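Local structure of serine-threonine phosphatase 2C (Toxoplasma gondii, 2I44) at residues D115-A120 against G153-S158; M127-N132 against G234-K239. The protein probably removes phosphate from serine and threonine residues of proteins as a metal-dependent phosphatase of the PP2C family, and binds calcium ions. One frame throughout, in Å; residues are numbered along the deposited sequence.

Contact 1 (D115-A120 against G153-S158); sequences DMYKNA and GHLGDS
Tyr117 projects from helix 98-130 and meets the strand end formed by Gly153, His154 and Leu155 obliquely. The tight part is apolar: CD1 of Leu155 lies 3.4 Å from CD1 of the Tyr117 ring, and CG of Leu155 sits 3.6 Å from Tyr117 CE1. The two side chains pass one another head to tail, and the chi1 of Leu155 (-70°, CG anti to the carbonyl carbon) sets CG and CD1 against the CD1-CE1 side of the tyrosine. Farther along the ring the packing is against bare backbone, with CE2 of Tyr117 4.0 Å from C of Gly153. Glycine suits this place, because a CB here would run into the ring. The looser side is the helix flank carrying Asp115, Lys118 and Asn119, which is partly exposed. A long tyrosine suits the spacing, since the axes of 115-120 and 153-155 come no closer than 10.0 Å: its apolar ring fills the gap, and its buried OH is hydrogen-bonded to Thr142 and Ser140 of the adjoining strand 137-146. Phe233 lies nearly parallel to the Tyr117 ring, while Met116 packs on helix 66-80 and strand 53-62, placing the contact where the long helix covers one sheet of the PP2C beta-sandwich.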
ATOM      1  N   ASP A 115       1.395  14.496  -2.478  1.00 18.14           N
ATOM      2  CA  ASP A 115       2.548  14.905  -3.279  1.00 18.01           C
ATOM      3  C   ASP A 115       3.463  13.718  -3.539  1.00 16.93           C
ATOM      4  O   ASP A 115       3.986  13.554  -4.640  1.00 15.36           O
ATOM      5  CB  ASP A 115       3.343  15.993  -2.557  1.00 21.23           C
ATOM      6  CG  ASP A 115       2.673  17.345  -2.628  1.00 24.68           C
ATOM      7  OD1 ASP A 115       1.586  17.436  -3.233  1.00 26.79           O
ATOM      8  OD2 ASP A 115       3.233  18.321  -2.075  1.00 29.02           O
HETATM    9  N   MSE A 116       3.659  12.900  -2.512  1.00 17.37           N
HETATM   10  CA  MSE A 116       4.510  11.722  -2.630  1.00 18.75           C
HETATM   11  C   MSE A 116       4.034  10.788  -3.742  1.00 18.47           C
HETATM   12  O   MSE A 116       4.811  10.384  -4.611  1.00 16.40           O
HETATM   13  CB  MSE A 116       4.529  10.954  -1.306  1.00 21.27           C
HETATM   14  CG  MSE A 116       5.279   9.629  -1.371  1.00 24.51           C
HETATM   15 SE   MSE A 116       5.131   8.572   0.272  1.00 37.76          SE
HETATM   16  CE  MSE A 116       3.468   7.678  -0.106  1.00 29.09           C
ATOM     17  N   TYR A 117       2.750  10.452  -3.709  1.00 16.98           N
ATOM     18  CA  TYR A 117       2.179   9.559  -4.706  1.00 17.70           C
ATOM     19  C   TYR A 117       2.358  10.066  -6.128  1.00 17.33           C
ATOM     20  O   TYR A 117       2.923   9.376  -6.970  1.00 15.43           O
ATOM     21  CB  TYR A 117       0.695   9.323  -4.413  1.00 18.03           C
ATOM     22  CG  TYR A 117       0.461   8.134  -3.507  1.00 17.78           C
ATOM     23  CD1 TYR A 117       0.420   6.836  -4.024  1.00 16.81           C
ATOM     24  CD2 TYR A 117       0.352   8.295  -2.123  1.00 17.45           C
ATOM     25  CE1 TYR A 117       0.276   5.728  -3.182  1.00 17.77           C
ATOM     26  CE2 TYR A 117       0.212   7.194  -1.275  1.00 17.19           C
ATOM     27  CZ  TYR A 117       0.175   5.914  -1.812  1.00 17.68           C
ATOM     28  OH  TYR A 117       0.020   4.828  -0.977  1.00 14.94           O
ATOM     29  N   LYS A 118       1.888  11.278  -6.388  1.00 18.85           N
ATOM     30  CA  LYS A 118       1.987  11.849  -7.722  1.00 18.34           C
ATOM     31  C   LYS A 118       3.417  12.051  -8.204  1.00 18.65           C
ATOM     32  O   LYS A 118       3.716  11.784  -9.364  1.00 17.14           O
ATOM     33  CB  LYS A 118       1.207  13.162  -7.779  1.00 22.20           C
ATOM     34  CG  LYS A 118      -0.299  12.963  -7.634  1.00 24.12           C
ATOM     35  CD  LYS A 118      -1.021  14.267  -7.375  1.00 26.13           C
ATOM     36  CE  LYS A 118      -2.516  14.052  -7.241  1.00 26.34           C
ATOM     37  NZ  LYS A 118      -3.194  15.231  -6.635  1.00 27.87           N
ATOM     38  N   ASN A 119       4.304  12.500  -7.321  1.00 19.79           N
ATOM     39  CA  ASN A 119       5.694  12.720  -7.717  1.00 18.93           C
ATOM     40  C   ASN A 119       6.438  11.405  -7.896  1.00 19.62           C
ATOM     41  O   ASN A 119       7.258  11.259  -8.809  1.00 18.12           O
ATOM     42  CB  ASN A 119       6.417  13.608  -6.698  1.00 18.67           C
ATOM     43  CG  ASN A 119       5.895  15.031  -6.702  1.00 20.08           C
ATOM     44  OD1 ASN A 119       5.431  15.524  -7.730  1.00 17.74           O
ATOM     45  ND2 ASN A 119       5.976  15.700  -5.557  1.00 16.94           N
ATOM     46  N   ALA A 120       6.150  10.439  -7.030  1.00 17.82           N
ATOM     47  CA  ALA A 120       6.802   9.145  -7.148  1.00 16.19           C
ATOM     48  C   ALA A 120       6.324   8.461  -8.421  1.00 15.43           C
ATOM     49  O   ALA A 120       7.086   7.751  -9.072  1.00 16.11           O
ATOM     50  CB  ALA A 120       6.492   8.285  -5.942  1.00 16.16           C
ATOM     51  N   GLY A 153      -2.444   6.176   2.921  1.00 12.69           N
ATOM     52  CA  GLY A 153      -2.634   6.453   1.513  1.00 11.70           C
ATOM     53  C   GLY A 153      -2.604   5.135   0.767  1.00 12.47           C
ATOM     54  O   GLY A 153      -1.998   4.170   1.245  1.00 14.41           O
ATOM     55  N   HIS A 154      -3.273   5.065  -0.380  1.00 12.95           N
ATOM     56  CA  HIS A 154      -3.246   3.841  -1.168  1.00 14.33           C
ATOM     57  C   HIS A 154      -3.714   3.996  -2.602  1.00 14.32           C
ATOM     58  O   HIS A 154      -4.411   4.944  -2.963  1.00 14.96           O
ATOM     59  CB  HIS A 154      -4.053   2.715  -0.493  1.00 14.05           C
ATOM     60  CG  HIS A 154      -5.490   2.647  -0.912  1.00 13.84           C
ATOM     61  ND1 HIS A 154      -6.440   3.540  -0.469  1.00 15.78           N
ATOM     62  CD2 HIS A 154      -6.144   1.768  -1.711  1.00 15.68           C
ATOM     63  CE1 HIS A 154      -7.617   3.214  -0.970  1.00 16.95           C
ATOM     64  NE2 HIS A 154      -7.466   2.142  -1.727  1.00 15.99           N
ATOM     65  N   LEU A 155      -3.301   3.033  -3.411  1.00 14.67           N
ATOM     66  CA  LEU A 155      -3.654   2.952  -4.816  1.00 14.24           C
ATOM     67  C   LEU A 155      -3.803   1.465  -5.095  1.00 14.00           C
ATOM     68  O   LEU A 155      -2.883   0.691  -4.833  1.00 14.18           O
ATOM     69  CB  LEU A 155      -2.532   3.498  -5.705  1.00 12.59           C
ATOM     70  CG  LEU A 155      -2.216   4.997  -5.731  1.00 15.74           C
ATOM     71  CD1 LEU A 155      -1.016   5.230  -6.640  1.00 10.95           C
ATOM     72  CD2 LEU A 155      -3.422   5.787  -6.237  1.00 10.08           C
ATOM     73  N   GLY A 156      -4.956   1.052  -5.604  1.00 13.88           N
ATOM     74  CA  GLY A 156      -5.109  -0.355  -5.928  1.00 13.44           C
ATOM     75  C   GLY A 156      -5.928  -1.198  -4.979  1.00 12.99           C
ATOM     76  O   GLY A 156      -6.847  -0.701  -4.339  1.00 11.69           O
ATOM     77  N   ASP A 157      -5.587  -2.479  -4.878  1.00 13.14           N
ATOM     78  CA  ASP A 157      -6.346  -3.370  -4.022  1.00 10.98           C
ATOM     79  C   ASP A 157      -5.581  -4.034  -2.894  1.00 11.08           C
ATOM     80  O   ASP A 157      -5.976  -5.093  -2.423  1.00 11.74           O
ATOM     81  CB  ASP A 157      -7.060  -4.431  -4.859  1.00 14.47           C
ATOM     82  CG  ASP A 157      -6.118  -5.176  -5.765  1.00 16.68           C
ATOM     83  OD1 ASP A 157      -4.894  -5.131  -5.523  1.00 17.33           O
ATOM     84  OD2 ASP A 157      -6.605  -5.818  -6.707  1.00 20.89           O
ATOM     85  N   SER A 158      -4.471  -3.434  -2.478  1.00 10.98           N
ATOM     86  CA  SER A 158      -3.745  -3.943  -1.317  1.00 11.12           C
ATOM     87  C   SER A 158      -4.487  -3.216  -0.193  1.00 11.43           C
ATOM     88  O   SER A 158      -5.111  -2.178  -0.440  1.00 11.89           O
ATOM     89  CB  SER A 158      -2.275  -3.521  -1.338  1.00 12.91           C
ATOM     90  OG  SER A 158      -1.550  -4.263  -2.298  1.00 10.20           O
TER

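Contact 2 (M127-N132 against G234-K239); sequences MCEQLN and GGKDLK
Cys128 and Lys236 bring their backbones within 6.7 Å, CA to CA, where the last turn of helix 98-130 meets the loop that follows strand 233-234. In the PP2C fold, a beta-sandwich flanked by helices, this joins the end of the long helix to a loop linking two strands of one sheet. Lys236 does most of the touching. With CG anti to the backbone N (chi1 -180°), its extended aliphatic chain puts CD 3.7 Å from Glu129 CA; bends at the last two torsions then swing CE to 3.7 Å from Cys128 O and bring NZ round. Lysine suits a partly exposed place like this, offering methylenes to the helix and a charge to its surroundings. Cys128 is small, which suits a close approach, its CB 4.2 Å from Lys236 CD. NZ of Lys236 forms a salt bridge to Asp237 OD1 at 2.8 Å, on the syn side and 24° out of the carboxylate plane, and another to Asp134. Asp237 in turn binds Arg217 through OD2, which probably eases the crowding of carboxylates. Exposed Glu129 stays beyond salt-bridge distance of the lysine, and one water spans the gap, donating to Glu129 OE1 at 2.6 Å and accepting from Lys236 NZ at 2.9 Å.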
HETATM    1  N   MSE A 127      10.744   6.388 -15.868  1.00 25.19           N
HETATM    2  CA  MSE A 127      11.679   5.274 -15.897  1.00 27.10           C
HETATM    3  C   MSE A 127      11.108   4.199 -16.812  1.00 27.77           C
HETATM    4  O   MSE A 127      11.836   3.572 -17.588  1.00 27.79           O
HETATM    5  CB  MSE A 127      11.877   4.690 -14.502  1.00 28.22           C
HETATM    6  CG  MSE A 127      12.605   5.601 -13.529  1.00 31.76           C
HETATM    7 SE   MSE A 127      12.834   4.730 -11.807  1.00 39.57          SE
HETATM    8  CE  MSE A 127      14.179   3.420 -12.323  1.00 33.84           C
ATOM      9  N   CYS A 128       9.798   3.991 -16.718  1.00 26.39           N
ATOM     10  CA  CYS A 128       9.129   2.994 -17.545  1.00 26.72           C
ATOM     11  C   CYS A 128       9.254   3.368 -19.018  1.00 28.45           C
ATOM     12  O   CYS A 128       9.341   2.494 -19.883  1.00 28.99           O
ATOM     13  CB  CYS A 128       7.654   2.884 -17.164  1.00 25.44           C
ATOM     14  SG  CYS A 128       7.375   2.241 -15.500  1.00 23.29           S
ATOM     15  N   GLU A 129       9.255   4.671 -19.291  1.00 29.98           N
ATOM     16  CA  GLU A 129       9.385   5.176 -20.653  1.00 31.77           C
ATOM     17  C   GLU A 129      10.800   4.921 -21.152  1.00 32.46           C
ATOM     18  O   GLU A 129      11.010   4.555 -22.307  1.00 31.21           O
ATOM     19  CB  GLU A 129       9.084   6.678 -20.694  1.00 33.28           C
ATOM     20  CG  GLU A 129       9.391   7.333 -22.033  1.00 36.29           C
ATOM     21  CD  GLU A 129       8.681   6.652 -23.187  1.00 39.88           C
ATOM     22  OE1 GLU A 129       7.432   6.637 -23.189  1.00 40.79           O
ATOM     23  OE2 GLU A 129       9.366   6.123 -24.091  1.00 41.18           O
ATOM     24  N   GLN A 130      11.766   5.116 -20.260  1.00 32.43           N
ATOM     25  CA  GLN A 130      13.170   4.905 -20.579  1.00 33.45           C
ATOM     26  C   GLN A 130      13.468   3.450 -20.895  1.00 32.35           C
ATOM     27  O   GLN A 130      14.033   3.137 -21.940  1.00 32.58           O
ATOM     28  CB  GLN A 130      14.056   5.337 -19.404  1.00 36.20           C
ATOM     29  CG  GLN A 130      14.151   6.837 -19.196  1.00 39.80           C
ATOM     30  CD  GLN A 130      14.713   7.553 -20.411  1.00 42.45           C
ATOM     31  OE1 GLN A 130      15.845   7.292 -20.834  1.00 44.36           O
ATOM     32  NE2 GLN A 130      13.925   8.460 -20.980  1.00 41.66           N
ATOM     33  N   LEU A 131      13.074   2.562 -19.989  1.00 30.62           N
ATOM     34  CA  LEU A 131      13.340   1.137 -20.148  1.00 28.33           C
ATOM     35  C   LEU A 131      12.252   0.348 -20.876  1.00 27.47           C
ATOM     36  O   LEU A 131      12.236  -0.883 -20.832  1.00 27.29           O
ATOM     37  CB  LEU A 131      13.608   0.526 -18.768  1.00 29.17           C
ATOM     38  CG  LEU A 131      14.548   1.372 -17.897  1.00 32.04           C
ATOM     39  CD1 LEU A 131      14.771   0.676 -16.560  1.00 33.01           C
ATOM     40  CD2 LEU A 131      15.877   1.592 -18.609  1.00 31.20           C
ATOM     41  N   ASN A 132      11.349   1.054 -21.549  1.00 26.95           N
ATOM     42  CA  ASN A 132      10.267   0.415 -22.301  1.00 26.69           C
ATOM     43  C   ASN A 132       9.395  -0.574 -21.525  1.00 24.35           C
ATOM     44  O   ASN A 132       9.102  -1.662 -22.013  1.00 23.52           O
ATOM     45  CB  ASN A 132      10.826  -0.295 -23.542  1.00 29.68           C
ATOM     46  CG  ASN A 132      11.590   0.643 -24.454  1.00 33.90           C
ATOM     47  OD1 ASN A 132      12.824   0.648 -24.472  1.00 37.21           O
ATOM     48  ND2 ASN A 132      10.859   1.455 -25.214  1.00 34.08           N
ATOM     49  N   GLY A 234       2.851   3.212 -12.007  1.00 15.15           N
ATOM     50  CA  GLY A 234       3.219   2.568 -13.254  1.00 13.15           C
ATOM     51  C   GLY A 234       2.084   2.455 -14.254  1.00 12.66           C
ATOM     52  O   GLY A 234       1.285   3.376 -14.390  1.00 13.03           O
ATOM     53  N   GLY A 235       2.012   1.333 -14.962  1.00 11.47           N
ATOM     54  CA  GLY A 235       0.968   1.172 -15.954  1.00 12.38           C
ATOM     55  C   GLY A 235       1.081   2.270 -17.005  1.00 13.87           C
ATOM     56  O   GLY A 235       0.079   2.865 -17.408  1.00 14.19           O
ATOM     57  N   LYS A 236       2.304   2.530 -17.459  1.00 13.64           N
ATOM     58  CA  LYS A 236       2.548   3.576 -18.457  1.00 16.27           C
ATOM     59  C   LYS A 236       1.495   3.652 -19.561  1.00 15.31           C
ATOM     60  O   LYS A 236       0.883   4.698 -19.771  1.00 15.41           O
ATOM     61  CB  LYS A 236       3.934   3.404 -19.097  1.00 14.33           C
ATOM     62  CG  LYS A 236       4.269   4.464 -20.155  1.00 17.90           C
ATOM     63  CD  LYS A 236       5.732   4.384 -20.607  1.00 14.94           C
ATOM     64  CE  LYS A 236       6.037   3.132 -21.418  1.00 14.30           C
ATOM     65  NZ  LYS A 236       5.427   3.165 -22.774  1.00 15.20           N
ATOM     66  N   ASP A 237       1.269   2.545 -20.252  1.00 16.63           N
ATOM     67  CA  ASP A 237       0.306   2.536 -21.349  1.00 18.03           C
ATOM     68  C   ASP A 237      -1.172   2.429 -20.972  1.00 17.80           C
ATOM     69  O   ASP A 237      -2.006   2.050 -21.795  1.00 18.80           O
ATOM     70  CB  ASP A 237       0.695   1.451 -22.358  1.00 19.15           C
ATOM     71  CG  ASP A 237       1.989   1.792 -23.101  1.00 22.00           C
ATOM     72  OD1 ASP A 237       2.660   2.767 -22.698  1.00 21.30           O
ATOM     73  OD2 ASP A 237       2.333   1.093 -24.079  1.00 24.40           O
ATOM     74  N   LEU A 238      -1.489   2.775 -19.729  1.00 18.22           N
ATOM     75  CA  LEU A 238      -2.872   2.778 -19.253  1.00 18.87           C
ATOM     76  C   LEU A 238      -3.151   4.102 -18.541  1.00 19.77           C
ATOM     77  O   LEU A 238      -4.306   4.485 -18.331  1.00 21.61           O
ATOM     78  CB  LEU A 238      -3.127   1.614 -18.287  1.00 19.64           C
ATOM     79  CG  LEU A 238      -3.168   0.193 -18.858  1.00 16.46           C
ATOM     80  CD1 LEU A 238      -3.365  -0.802 -17.727  1.00 14.82           C
ATOM     81  CD2 LEU A 238      -4.284   0.075 -19.898  1.00 14.51           C
ATOM     82  N   LYS A 239      -2.083   4.809 -18.184  1.00 18.93           N
ATOM     83  CA  LYS A 239      -2.206   6.081 -17.475  1.00 21.12           C
ATOM     84  C   LYS A 239      -2.964   7.144 -18.277  1.00 21.55           C
ATOM     85  O   LYS A 239      -3.428   8.140 -17.712  1.00 22.52           O
ATOM     86  CB  LYS A 239      -0.810   6.599 -17.076  1.00 20.23           C
ATOM     87  CG  LYS A 239      -0.601   6.782 -15.551  1.00 22.87           C
ATOM     88  CD  LYS A 239      -1.092   5.579 -14.751  1.00 25.42           C
ATOM     89  CE  LYS A 239      -0.916   5.741 -13.235  1.00 19.79           C
ATOM     90  NZ  LYS A 239       0.442   5.340 -12.733  1.00 19.19           N
TER
HETATM   91  O   HOH W   1       6.244   5.043 -24.888  1.00 37.18           O

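Both contacts draw on helix 98-130, contact 1 in its later half and contact 2 at its C-terminal end, and their centres lie about 16 Å apart without touching. Along the chain the segments alternate: 115-120, 127-132, 153-158, then 234-239. Strands 149-155 and 233-234 each pair with strand 137-146, so the helix is tied to one sheet at two levels, by a buried, largely apolar contact near the centre of the molecule and by a partly exposed, charged one farther out. Calcium is bound by Asp60 of strand 53-62 in this same sheet, with Gly61, Asp266 and Asp311 completing the protein ligands, and neither contact supplies a metal ligand.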